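Local coordinates for protein putative phosphomethylpyrimidine kinase (Bacteroides thetaiotaomicron, PDB 3MBH) that binds pyridoxal in a ribokinase-type fold and probably phosphorylates it with ATP, as a pyridoxal kinase, at residues K131-L136 against F151-E156; R120-F125 against L147-Y152; E75-A80 against F102-S107; V7-A12 against Q37-P42. One frame throughout, in Å; residues are numbered along the deposited sequence.

Contact 1: residues K131-L136 against F151-E156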
# COMPACT_ATOMS: atom_id res chain seq x y z
N LYS A 131 -3.27 -35.37 29.76
CA LYS A 131 -2.16 -36.33 29.76
C LYS A 131 -1.65 -36.58 28.33
O LYS A 131 -0.45 -36.57 28.12
CB LYS A 131 -2.54 -37.64 30.45
CG LYS A 131 -2.92 -37.46 31.90
CD LYS A 131 -3.11 -38.75 32.62
CE LYS A 131 -4.35 -39.45 32.20
NZ LYS A 131 -5.00 -40.16 33.37
N GLU A 132 -2.53 -36.73 27.34
CA GLU A 132 -2.09 -36.93 25.95
C GLU A 132 -1.37 -35.68 25.38
O GLU A 132 -0.33 -35.78 24.68
CB GLU A 132 -3.26 -37.34 25.06
CG GLU A 132 -3.86 -38.71 25.37
CD GLU A 132 -2.87 -39.86 25.11
OE1 GLU A 132 -2.23 -39.89 24.05
OE2 GLU A 132 -2.75 -40.74 25.99
N MSE A 133 -1.90 -34.50 25.68
CA MSE A 133 -1.29 -33.28 25.18
C MSE A 133 0.14 -33.14 25.69
O MSE A 133 1.02 -32.67 24.96
CB MSE A 133 -2.14 -32.07 25.53
CG MSE A 133 -1.69 -30.78 24.90
SE MSE A 133 -1.75 -30.84 22.93
CE MSE A 133 -3.65 -30.55 22.65
N ARG A 134 0.38 -33.57 26.93
CA ARG A 134 1.72 -33.61 27.48
C ARG A 134 2.70 -34.40 26.61
O ARG A 134 3.88 -34.05 26.52
CB ARG A 134 1.73 -34.22 28.90
CG ARG A 134 1.18 -33.29 29.97
CD ARG A 134 1.10 -34.00 31.29
NE ARG A 134 0.33 -33.22 32.25
CZ ARG A 134 -0.39 -33.73 33.24
NH1 ARG A 134 -0.47 -35.04 33.40
NH2 ARG A 134 -1.04 -32.94 34.07
N HIS A 135 2.21 -35.45 25.96
CA HIS A 135 3.00 -36.19 25.01
C HIS A 135 3.23 -35.42 23.70
O HIS A 135 4.36 -35.37 23.20
CB HIS A 135 2.38 -37.56 24.66
CG HIS A 135 3.22 -38.36 23.70
ND1 HIS A 135 4.43 -38.90 24.06
CD2 HIS A 135 3.04 -38.65 22.40
CE1 HIS A 135 4.95 -39.54 23.02
NE2 HIS A 135 4.12 -39.42 22.00
N LEU A 136 2.16 -34.88 23.15
CA LEU A 136 2.24 -34.21 21.87
C LEU A 136 3.25 -33.05 21.91
O LEU A 136 4.00 -32.85 20.95
CB LEU A 136 0.88 -33.72 21.40
CG LEU A 136 0.89 -33.10 20.00
CD1 LEU A 136 1.43 -34.12 18.94
CD2 LEU A 136 -0.50 -32.52 19.62
N PHE A 151 0.04 -24.75 33.39
CA PHE A 151 -0.01 -25.49 34.64
C PHE A 151 -0.59 -26.90 34.42
O PHE A 151 -0.11 -27.86 35.01
CB PHE A 151 -0.75 -24.69 35.70
CG PHE A 151 0.03 -23.52 36.21
CD1 PHE A 151 1.17 -23.73 36.98
CD2 PHE A 151 -0.35 -22.24 35.93
CE1 PHE A 151 1.90 -22.67 37.43
CE2 PHE A 151 0.40 -21.15 36.40
CZ PHE A 151 1.51 -21.37 37.13
N TYR A 152 -1.55 -27.05 33.50
CA TYR A 152 -2.02 -28.40 33.12
C TYR A 152 -0.88 -29.26 32.54
O TYR A 152 -0.70 -30.40 32.92
CB TYR A 152 -3.19 -28.32 32.15
CG TYR A 152 -4.52 -28.10 32.86
CD1 TYR A 152 -5.02 -29.06 33.76
CD2 TYR A 152 -5.27 -26.95 32.65
CE1 TYR A 152 -6.25 -28.84 34.41
CE2 TYR A 152 -6.45 -26.72 33.32
CZ TYR A 152 -6.94 -27.66 34.19
OH TYR A 152 -8.14 -27.42 34.81
N LEU A 153 -0.05 -28.67 31.68
CA LEU A 153 1.07 -29.39 31.09
C LEU A 153 2.12 -29.78 32.14
O LEU A 153 2.63 -30.89 32.09
CB LEU A 153 1.74 -28.61 29.98
CG LEU A 153 0.91 -28.46 28.72
CD1 LEU A 153 1.45 -27.42 27.76
CD2 LEU A 153 0.79 -29.84 28.05
N LEU A 154 2.41 -28.88 33.08
CA LEU A 154 3.38 -29.18 34.14
C LEU A 154 2.78 -30.02 35.30
O LEU A 154 3.52 -30.43 36.19
CB LEU A 154 3.97 -27.88 34.66
CG LEU A 154 4.84 -27.10 33.69
CD1 LEU A 154 5.37 -25.86 34.35
CD2 LEU A 154 6.00 -27.95 33.19
N ASP A 155 1.47 -30.26 35.29
CA ASP A 155 0.79 -30.99 36.34
C ASP A 155 1.05 -30.31 37.67
O ASP A 155 1.53 -30.93 38.60
CB ASP A 155 1.25 -32.47 36.37
CG ASP A 155 0.30 -33.38 37.15
OD1 ASP A 155 -0.94 -33.28 36.98
OD2 ASP A 155 0.80 -34.26 37.90
N GLU A 156 0.75 -29.02 37.73
CA GLU A 156 0.85 -28.23 38.93
C GLU A 156 -0.41 -27.36 39.02
O GLU A 156 -0.99 -27.01 38.00
CB GLU A 156 2.06 -27.32 38.88
CG GLU A 156 3.40 -28.03 38.88
CD GLU A 156 3.75 -28.62 40.23
OE1 GLU A 156 3.91 -27.84 41.20
OE2 GLU A 156 3.89 -29.86 40.34
O HOH W 1 -2.16 -35.68 35.68
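Arg-134 reaches Tyr-152 and Asp-155 because its CG stands anti to the carbonyl carbon (chi1 -74°) and its chain runs extended from CG to NE. With CG anti to its own N, Asp-155 brings its carboxylate to the same guanidinium. The guanidinium grips Tyr-152 O side-on with two nitrogens in its plane: NH2 at 2.8 Å, nearly along the C=O axis, and NE at 3.1 Å. Tyr-152 O also accepts from Asp-155 N, so three donors converge on this carbonyl at the helix end, where Asp-155, at positive phi, closes a Schellman motif. The salt bridge from Arg-134 NH2 to Asp-155 OD1, 2.9 Å, is a weak hydrogen bond, bent to 124° at the hydrogen, with guanidinium and carboxylate planes 64° apart; a water joins NH1 to OD1. An alanine in place of Arg-134 would probably leave Tyr-152 O with one of its three donors and the Asp-155 carboxylate without its charged mate. On the buried side, CG of Met-133, which is a selenomethionine, lies 4.1 Å from Leu-153 CD2. The contact fastens the C-terminal end of helix 147-154 to helix 127-136, with Pro-113 beside Met-133 and Leu-153, and helix 91-102 against Leu-136.

Contact 2: residues R120-F125 against L147-Y152. With PXL (3-hydroxy-5-(hydroxymethyl)-2-methylisonicotinaldehyde), chain G.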
# COMPACT_ATOMS: atom_id res chain seq x y z
N ARG A 120 -9.60 -23.11 33.75
CA ARG A 120 -10.46 -24.28 33.63
C ARG A 120 -10.19 -24.94 32.29
O ARG A 120 -9.81 -24.26 31.35
CB ARG A 120 -11.94 -23.82 33.61
CG ARG A 120 -12.39 -23.09 34.85
CD ARG A 120 -13.87 -22.69 34.77
NE ARG A 120 -14.17 -21.89 33.56
CZ ARG A 120 -14.18 -20.55 33.50
NH1 ARG A 120 -13.91 -19.80 34.58
NH2 ARG A 120 -14.46 -19.95 32.35
N LEU A 121 -10.43 -26.23 32.18
CA LEU A 121 -10.45 -26.88 30.85
C LEU A 121 -11.62 -26.47 29.99
O LEU A 121 -12.69 -26.20 30.50
CB LEU A 121 -10.49 -28.40 31.01
CG LEU A 121 -9.28 -29.04 31.71
CD1 LEU A 121 -9.58 -30.54 32.06
CD2 LEU A 121 -8.02 -28.91 30.84
N TYR A 122 -11.46 -26.50 28.66
CA TYR A 122 -12.60 -26.28 27.77
C TYR A 122 -13.66 -27.40 27.86
O TYR A 122 -13.38 -28.54 28.29
CB TYR A 122 -12.16 -26.15 26.32
CG TYR A 122 -11.31 -24.94 26.01
CD1 TYR A 122 -11.67 -23.67 26.47
CD2 TYR A 122 -10.13 -25.09 25.31
CE1 TYR A 122 -10.89 -22.56 26.15
CE2 TYR A 122 -9.31 -23.98 25.02
CZ TYR A 122 -9.71 -22.73 25.42
OH TYR A 122 -8.91 -21.67 25.13
N THR A 123 -14.88 -27.08 27.44
CA THR A 123 -16.04 -27.96 27.71
C THR A 123 -15.77 -29.36 27.15
O THR A 123 -15.33 -29.51 25.99
CB THR A 123 -17.32 -27.41 27.04
OG1 THR A 123 -17.56 -26.10 27.56
CG2 THR A 123 -18.55 -28.30 27.27
N ASN A 124 -16.02 -30.35 27.98
CA ASN A 124 -15.82 -31.75 27.63
C ASN A 124 -14.36 -32.21 27.60
O ASN A 124 -14.12 -33.35 27.34
CB ASN A 124 -16.51 -32.10 26.29
CG ASN A 124 -18.02 -31.93 26.35
OD1 ASN A 124 -18.63 -32.02 27.42
ND2 ASN A 124 -18.62 -31.66 25.22
N PHE A 125 -13.40 -31.35 27.89
CA PHE A 125 -12.03 -31.81 28.09
C PHE A 125 -11.89 -32.31 29.52
O PHE A 125 -12.53 -31.80 30.41
CB PHE A 125 -11.02 -30.67 27.79
CG PHE A 125 -10.75 -30.44 26.33
CD1 PHE A 125 -11.60 -30.91 25.36
CD2 PHE A 125 -9.64 -29.73 25.92
CE1 PHE A 125 -11.34 -30.68 24.03
CE2 PHE A 125 -9.39 -29.51 24.60
CZ PHE A 125 -10.24 -29.96 23.65
N LEU A 147 -1.45 -19.45 30.21
CA LEU A 147 -1.03 -19.75 31.58
C LEU A 147 -1.75 -20.98 32.16
O LEU A 147 -1.15 -21.86 32.84
CB LEU A 147 -1.21 -18.52 32.49
CG LEU A 147 -0.53 -18.64 33.84
CD1 LEU A 147 0.96 -18.76 33.61
CD2 LEU A 147 -0.89 -17.48 34.72
N THR A 148 -3.04 -21.09 31.85
CA THR A 148 -3.84 -22.23 32.27
C THR A 148 -3.25 -23.54 31.76
O THR A 148 -3.05 -24.48 32.52
CB THR A 148 -5.28 -22.10 31.76
OG1 THR A 148 -5.89 -20.92 32.31
CG2 THR A 148 -6.12 -23.34 32.17
N GLU A 149 -3.00 -23.57 30.46
CA GLU A 149 -2.48 -24.72 29.77
C GLU A 149 -1.08 -25.05 30.29
O GLU A 149 -0.72 -26.22 30.41
CB GLU A 149 -2.49 -24.48 28.27
CG GLU A 149 -3.88 -24.43 27.74
CD GLU A 149 -4.03 -23.76 26.39
OE1 GLU A 149 -3.11 -23.03 25.90
OE2 GLU A 149 -5.10 -24.01 25.81
N LEU A 150 -0.32 -24.03 30.68
CA LEU A 150 1.01 -24.26 31.23
C LEU A 150 0.94 -25.11 32.48
O LEU A 150 1.72 -26.06 32.67
CB LEU A 150 1.72 -22.95 31.59
CG LEU A 150 2.97 -23.16 32.49
CD1 LEU A 150 4.16 -23.43 31.64
CD2 LEU A 150 3.17 -22.03 33.34
N PHE A 151 0.04 -24.75 33.39
CA PHE A 151 -0.01 -25.49 34.64
C PHE A 151 -0.59 -26.90 34.42
O PHE A 151 -0.11 -27.86 35.01
CB PHE A 151 -0.75 -24.69 35.70
CG PHE A 151 0.03 -23.52 36.21
CD1 PHE A 151 1.17 -23.73 36.98
CD2 PHE A 151 -0.35 -22.24 35.93
CE1 PHE A 151 1.90 -22.67 37.43
CE2 PHE A 151 0.40 -21.15 36.40
CZ PHE A 151 1.51 -21.37 37.13
N TYR A 152 -1.55 -27.05 33.50
CA TYR A 152 -2.02 -28.40 33.12
C TYR A 152 -0.88 -29.26 32.54
O TYR A 152 -0.70 -30.40 32.92
CB TYR A 152 -3.19 -28.32 32.15
CG TYR A 152 -4.52 -28.10 32.86
CD1 TYR A 152 -5.02 -29.06 33.76
CD2 TYR A 152 -5.27 -26.95 32.65
CE1 TYR A 152 -6.25 -28.84 34.41
CE2 TYR A 152 -6.45 -26.72 33.32
CZ TYR A 152 -6.94 -27.66 34.19
OH TYR A 152 -8.14 -27.42 34.81
OP4 PXL G . -8.16 -22.64 20.14
C5A PXL G . -9.34 -22.27 20.82
C5 PXL G . -10.49 -23.16 20.34
C6 PXL G . -10.49 -23.92 19.19
N1 PXL G . -11.52 -24.70 18.85
C2 PXL G . -12.68 -24.82 19.53
C3 PXL G . -12.81 -24.05 20.77
C4 PXL G . -11.65 -23.22 21.18
C4A PXL G . -11.65 -22.35 22.36
O4A PXL G . -12.73 -22.18 22.81
O3 PXL G . -13.88 -24.10 21.58
C2A PXL G . -13.74 -25.73 18.91
O HOH W 2 -11.51 -27.70 34.52
O HOH W 3 -6.39 -22.16 24.15
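Leu-121 presses CD2 onto the ring of Tyr-152, 3.7 Å from its centroid and only 12° off the ring normal, a CH-pi contact over the centre of one face. The leucine CG leans toward the phenol end, 3.7 Å from Tyr-152 CZ. The next residue, Tyr-122, meets the ligand: pyridoxal C4A lies over one face of the Tyr-122 ring, offset toward the rim, 3.6 Å from CZ. Tyr-122 OH is held by a water 2.7 Å away in the plane of its ring, and this water donates to Glu-149 OE2 at 2.8 Å. The helix carboxylate is therefore a second-shell group to the pyridoxal pocket, and it is itself fixed by the backbone N of Leu-115. Thr-148 has CG2 anti to its own backbone N, which brings the methyl to 3.8 Å from Arg-120 N, while its OG1 bonds to Gly-119 N. A further water accepts from Leu-121 N and lies 3.4 Å from Tyr-152 OH, a weak link. Replacing Tyr-152 by an alanine would probably open a gap beneath the Leu-121 methyl and leave the loop carrying Tyr-122 less firmly backed. Strand 120-121, half of a two-stranded antiparallel hairpin with 116-117, is in this way laid against helix 147-154. Val-130 of helix 127-136 touches both Leu-121 and Tyr-152, and the far side of helix 147-154 packs through Leu-147 and Leu-150 on Ile-184 of strand 181-189.

Contact 3: residues E75-A80 against F102-S107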
# COMPACT_ATOMS: atom_id res chain seq x y z
N GLU A 75 2.14 -37.79 -2.35
CA GLU A 75 3.50 -37.35 -2.06
C GLU A 75 3.58 -35.86 -1.65
O GLU A 75 4.54 -35.17 -1.97
CB GLU A 75 4.41 -37.71 -3.24
CG GLU A 75 4.45 -39.23 -3.48
CD GLU A 75 5.43 -39.66 -4.57
OE1 GLU A 75 5.32 -39.19 -5.72
OE2 GLU A 75 6.31 -40.50 -4.28
N VAL A 76 2.58 -35.38 -0.90
CA VAL A 76 2.57 -33.99 -0.48
C VAL A 76 3.63 -33.77 0.59
O VAL A 76 3.84 -34.62 1.46
CB VAL A 76 1.16 -33.48 -0.04
CG1 VAL A 76 0.60 -34.33 1.00
CG2 VAL A 76 1.23 -32.04 0.49
N GLN A 77 4.30 -32.65 0.50
CA GLN A 77 5.31 -32.26 1.46
C GLN A 77 4.91 -30.96 2.16
O GLN A 77 4.51 -30.00 1.52
CB GLN A 77 6.64 -32.07 0.77
CG GLN A 77 7.19 -33.31 0.08
CD GLN A 77 8.03 -34.15 1.01
OE1 GLN A 77 9.10 -34.63 0.62
NE2 GLN A 77 7.58 -34.30 2.26
N PHE A 78 5.03 -30.95 3.48
CA PHE A 78 4.72 -29.74 4.24
C PHE A 78 5.95 -29.05 4.76
O PHE A 78 6.86 -29.68 5.24
CB PHE A 78 3.76 -30.06 5.38
CG PHE A 78 2.45 -30.64 4.91
CD1 PHE A 78 1.57 -29.87 4.20
CD2 PHE A 78 2.14 -31.96 5.14
CE1 PHE A 78 0.39 -30.42 3.74
CE2 PHE A 78 0.94 -32.51 4.72
CZ PHE A 78 0.07 -31.76 4.03
N ASP A 79 5.95 -27.73 4.68
CA ASP A 79 7.04 -26.91 5.23
C ASP A 79 6.81 -26.69 6.71
O ASP A 79 7.75 -26.42 7.46
CB ASP A 79 7.09 -25.62 4.47
CG ASP A 79 7.30 -25.87 2.98
OD1 ASP A 79 8.42 -26.25 2.66
OD2 ASP A 79 6.34 -25.78 2.15
N ALA A 80 5.55 -26.83 7.14
CA ALA A 80 5.25 -26.73 8.53
C ALA A 80 4.03 -27.51 8.88
O ALA A 80 3.23 -27.79 8.01
CB ALA A 80 5.08 -25.29 8.93
N PHE A 102 5.87 -36.83 8.40
CA PHE A 102 5.87 -35.73 7.44
C PHE A 102 6.88 -34.66 7.75
O PHE A 102 7.00 -33.66 7.03
CB PHE A 102 4.46 -35.12 7.32
CG PHE A 102 3.55 -35.89 6.42
CD1 PHE A 102 2.94 -37.05 6.84
CD2 PHE A 102 3.30 -35.48 5.12
CE1 PHE A 102 2.08 -37.76 6.00
CE2 PHE A 102 2.45 -36.19 4.28
CZ PHE A 102 1.83 -37.32 4.73
N ARG A 103 7.60 -34.81 8.84
CA ARG A 103 8.52 -33.74 9.17
C ARG A 103 9.70 -33.84 8.21
O ARG A 103 9.97 -34.89 7.63
CB ARG A 103 8.96 -33.73 10.61
CG ARG A 103 9.81 -34.88 10.99
CD ARG A 103 9.88 -34.94 12.54
NE ARG A 103 10.34 -33.67 13.07
CZ ARG A 103 10.02 -33.15 14.25
NH1 ARG A 103 9.22 -33.79 15.10
NH2 ARG A 103 10.50 -31.94 14.57
N GLN A 104 10.34 -32.72 7.98
CA GLN A 104 11.54 -32.69 7.16
C GLN A 104 12.61 -32.07 8.03
O GLN A 104 12.32 -31.60 9.13
CB GLN A 104 11.28 -31.89 5.87
CG GLN A 104 10.30 -32.62 4.97
CD GLN A 104 9.90 -31.84 3.74
OE1 GLN A 104 8.95 -31.03 3.77
NE2 GLN A 104 10.57 -32.11 2.63
N PRO A 105 13.86 -32.13 7.57
CA PRO A 105 14.93 -31.44 8.29
C PRO A 105 14.69 -29.94 8.47
O PRO A 105 15.03 -29.38 9.49
CB PRO A 105 16.16 -31.70 7.41
CG PRO A 105 15.83 -32.93 6.63
CD PRO A 105 14.35 -32.91 6.42
N ASP A 106 14.12 -29.27 7.48
CA ASP A 106 13.82 -27.83 7.65
C ASP A 106 12.41 -27.56 8.21
O ASP A 106 12.02 -26.40 8.25
CB ASP A 106 13.99 -27.04 6.32
CG ASP A 106 15.46 -27.03 5.79
OD1 ASP A 106 16.42 -27.24 6.59
OD2 ASP A 106 15.65 -26.80 4.56
N SER A 107 11.64 -28.57 8.62
CA SER A 107 10.24 -28.29 9.10
C SER A 107 10.13 -27.50 10.41
O SER A 107 11.06 -27.42 11.24
CB SER A 107 9.39 -29.56 9.28
OG SER A 107 9.36 -30.36 8.13
O HOH W 4 6.30 -33.21 4.48
O HOH W 5 6.71 -30.77 7.72
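Phe-102 and Phe-78 meet obliquely, ring planes at 40° and centroids 5.7 Å apart, touching CD2 to CD2 at 3.7 Å. At the edge of the Phe-102 ring, near its plane, sits Val-76 O, 3.5 Å from CE2, where a C-H would face the carbonyl oxygen. The second pair of flat groups is polar: in the conformer given, the side-chain amides of Gln-77 and Gln-104 stack, planes 11° apart, although the two chains cross at about a right angle; Gln-77 has a second conformer, so this pairing is doubtful.

Two waters link the backbones of the two segments. One accepts from Phe-78 N and donates to Phe-102 O at 2.7 Å; the other donates to both Phe-78 O and Phe-102 O and accepts from Ser-107 OG. The same hydroxyl oxygen takes the N-H of Gln-104 at 2.6 Å, bracing the type I turn from Gln-104 to Ser-107. Further along, Ser-107 CA points its hydrogen at Asp-79 O, 3.5 Å away.

These are the two connections that lead from helices 64-73 and 91-102 into the sheet, side by side where the neighbouring parallel strands 80-83 and 108-111 begin. Trp-71 of helix 64-73 touches both phenylalanines, Phe-78 lies on strand 9-17, and Met-19 of a neighbouring subunit packs on Val-76.

Contact 4: residues V7-A12 against Q37-P42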
# COMPACT_ATOMS: atom_id res chain seq x y z
N VAL A 7 5.46 -21.22 -3.09
CA VAL A 7 4.55 -20.98 -1.95
C VAL A 7 4.64 -22.15 -0.97
O VAL A 7 4.30 -23.26 -1.32
CB VAL A 7 3.07 -20.89 -2.41
CG1 VAL A 7 2.12 -20.82 -1.17
CG2 VAL A 7 2.86 -19.68 -3.33
N LYS A 8 5.05 -21.89 0.27
CA LYS A 8 5.20 -22.95 1.28
C LYS A 8 3.82 -23.43 1.78
O LYS A 8 2.85 -22.68 1.75
CB LYS A 8 6.10 -22.49 2.44
CG LYS A 8 7.47 -21.86 2.01
CD LYS A 8 8.12 -22.62 0.87
CE LYS A 8 9.55 -22.09 0.47
NZ LYS A 8 9.56 -20.89 -0.47
N LYS A 9 3.76 -24.70 2.20
CA LYS A 9 2.53 -25.32 2.65
C LYS A 9 2.58 -25.67 4.15
O LYS A 9 3.58 -26.21 4.68
CB LYS A 9 2.23 -26.62 1.88
CG LYS A 9 2.22 -26.55 0.36
CD LYS A 9 1.74 -27.92 -0.21
CE LYS A 9 2.60 -28.44 -1.29
NZ LYS A 9 2.50 -27.72 -2.61
N ILE A 10 1.50 -25.36 4.82
CA ILE A 10 1.33 -25.65 6.24
C ILE A 10 0.18 -26.61 6.45
O ILE A 10 -0.95 -26.30 6.07
CB ILE A 10 1.05 -24.36 7.01
CG1 ILE A 10 2.20 -23.37 6.77
CG2 ILE A 10 0.88 -24.66 8.50
CD1 ILE A 10 1.94 -21.95 7.31
N ALA A 11 0.44 -27.77 7.05
CA ALA A 11 -0.65 -28.65 7.41
C ALA A 11 -1.24 -28.11 8.75
O ALA A 11 -0.51 -28.00 9.74
CB ALA A 11 -0.15 -30.13 7.56
N ALA A 12 -2.54 -27.80 8.76
CA ALA A 12 -3.23 -27.20 9.87
C ALA A 12 -4.17 -28.21 10.52
O ALA A 12 -5.21 -28.58 9.95
CB ALA A 12 -4.00 -25.93 9.42
N GLN A 37 0.18 -21.46 1.85
CA GLN A 37 -1.00 -22.29 1.62
C GLN A 37 -1.27 -23.15 2.88
O GLN A 37 -0.35 -23.79 3.37
CB GLN A 37 -0.81 -23.21 0.40
CG GLN A 37 -2.02 -24.10 0.20
CD GLN A 37 -1.89 -25.02 -1.02
OE1 GLN A 37 -0.85 -25.13 -1.59
NE2 GLN A 37 -3.00 -25.62 -1.42
N VAL A 38 -2.50 -23.12 3.37
CA VAL A 38 -2.91 -23.86 4.53
C VAL A 38 -3.73 -25.06 4.03
O VAL A 38 -4.69 -24.90 3.25
CB VAL A 38 -3.78 -23.03 5.43
CG1 VAL A 38 -4.32 -23.86 6.58
CG2 VAL A 38 -3.01 -21.78 5.90
N CYS A 39 -3.30 -26.23 4.46
CA CYS A 39 -3.89 -27.51 4.09
C CYS A 39 -4.49 -28.11 5.34
O CYS A 39 -3.78 -28.68 6.19
CB CYS A 39 -2.84 -28.43 3.52
SG CYS A 39 -2.15 -27.89 1.99
N PRO A 40 -5.82 -28.00 5.47
CA PRO A 40 -6.47 -28.46 6.70
C PRO A 40 -6.54 -29.99 6.86
O PRO A 40 -6.90 -30.71 5.90
CB PRO A 40 -7.90 -27.91 6.59
CG PRO A 40 -8.10 -27.67 5.10
CD PRO A 40 -6.75 -27.37 4.52
N LEU A 41 -6.16 -30.44 8.06
CA LEU A 41 -6.43 -31.78 8.59
C LEU A 41 -7.41 -31.57 9.74
O LEU A 41 -7.00 -31.37 10.86
CB LEU A 41 -5.17 -32.44 9.11
CG LEU A 41 -5.32 -33.91 9.56
CD1 LEU A 41 -5.86 -34.75 8.40
CD2 LEU A 41 -3.97 -34.43 10.08
N PRO A 42 -8.71 -31.58 9.45
CA PRO A 42 -9.70 -31.15 10.40
C PRO A 42 -9.94 -32.18 11.52
O PRO A 42 -10.02 -33.36 11.24
CB PRO A 42 -10.96 -30.95 9.54
CG PRO A 42 -10.77 -31.93 8.40
CD PRO A 42 -9.30 -31.90 8.13
O HOH W 6 1.17 -24.02 -2.64
O HOH W 7 -0.52 -27.02 -3.49
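Gln-37 OE1 accepts from a water 2.7 Å away that in turn accepts from Lys-9 NZ, and a second water also donates to it. The two side chains lie side by side and point the same way, with Lys-9 CG 3.9 Å from Gln-37 OE1; Gln-37 is extended, its CG anti to the backbone N (chi1 178°). The second water reaches back, weakly, to Val-7 O, and Val-7 CG1 rests 3.6 Å from Gln-37 N.

Behind this polar fringe the backbones pair in parallel register, Lys-9 opposite Gln-37 through to Ala-12 opposite Pro-40. Lys-8 O takes Gln-37 N; Ile-10 then bonds through N to Gln-37 O and through O to Cys-39 N, the latter nearly straight (174°) at 2.8 Å. Ala-12 repeats the pattern with Cys-39 O and Leu-41 N, but there the donors stand well above the carbonyl planes. Pro-40, which has no N-H, fits because its nitrogen is not one that this pairing uses, and its CA hydrogen points at Ala-12 O instead.

Ile-10, Ala-12 and Val-38 share one face of the sheet, where Ala-12 CB meets Val-38 CG1 at 3.5 Å. Helix 24-33, the crossover of this beta-alpha-beta unit, covers that face through Leu-24, Ile-28 and Leu-31. Lys-9, Ala-11, Gln-37 and Cys-39 share the other, where Arg-21 and Gly-18 of a neighbouring subunit pack on Gln-37 and Cys-39. Strand 9-17 pairs along its other edge with strand 80-83.

From the N terminus, contact 4 comes first, closing the beta-alpha-beta loop through helix 24-33. Contact 3 follows in series, bridging the approaches to strands 80-83 and 108-111 across helix 91-102. It touches contact 4: Asp-79 OD2 lies 2.8 Å from Lys-9 N and Ala-80 O 3.0 Å from Ala-11 N, so strands 37-40, 9-17 and 80-83 are joined edge to edge. Contact 2 opens next; contact 1 opens inside its span and closes just past it, so the two loops overlap and end on the same helix, sharing Phe-151 and Tyr-152. This pair ties the 120-125 segment, which carries a pocket residue, and helix 127-136 to helix 147-154. Contacts 2 and 3 lie on opposite sides of the chain's centre.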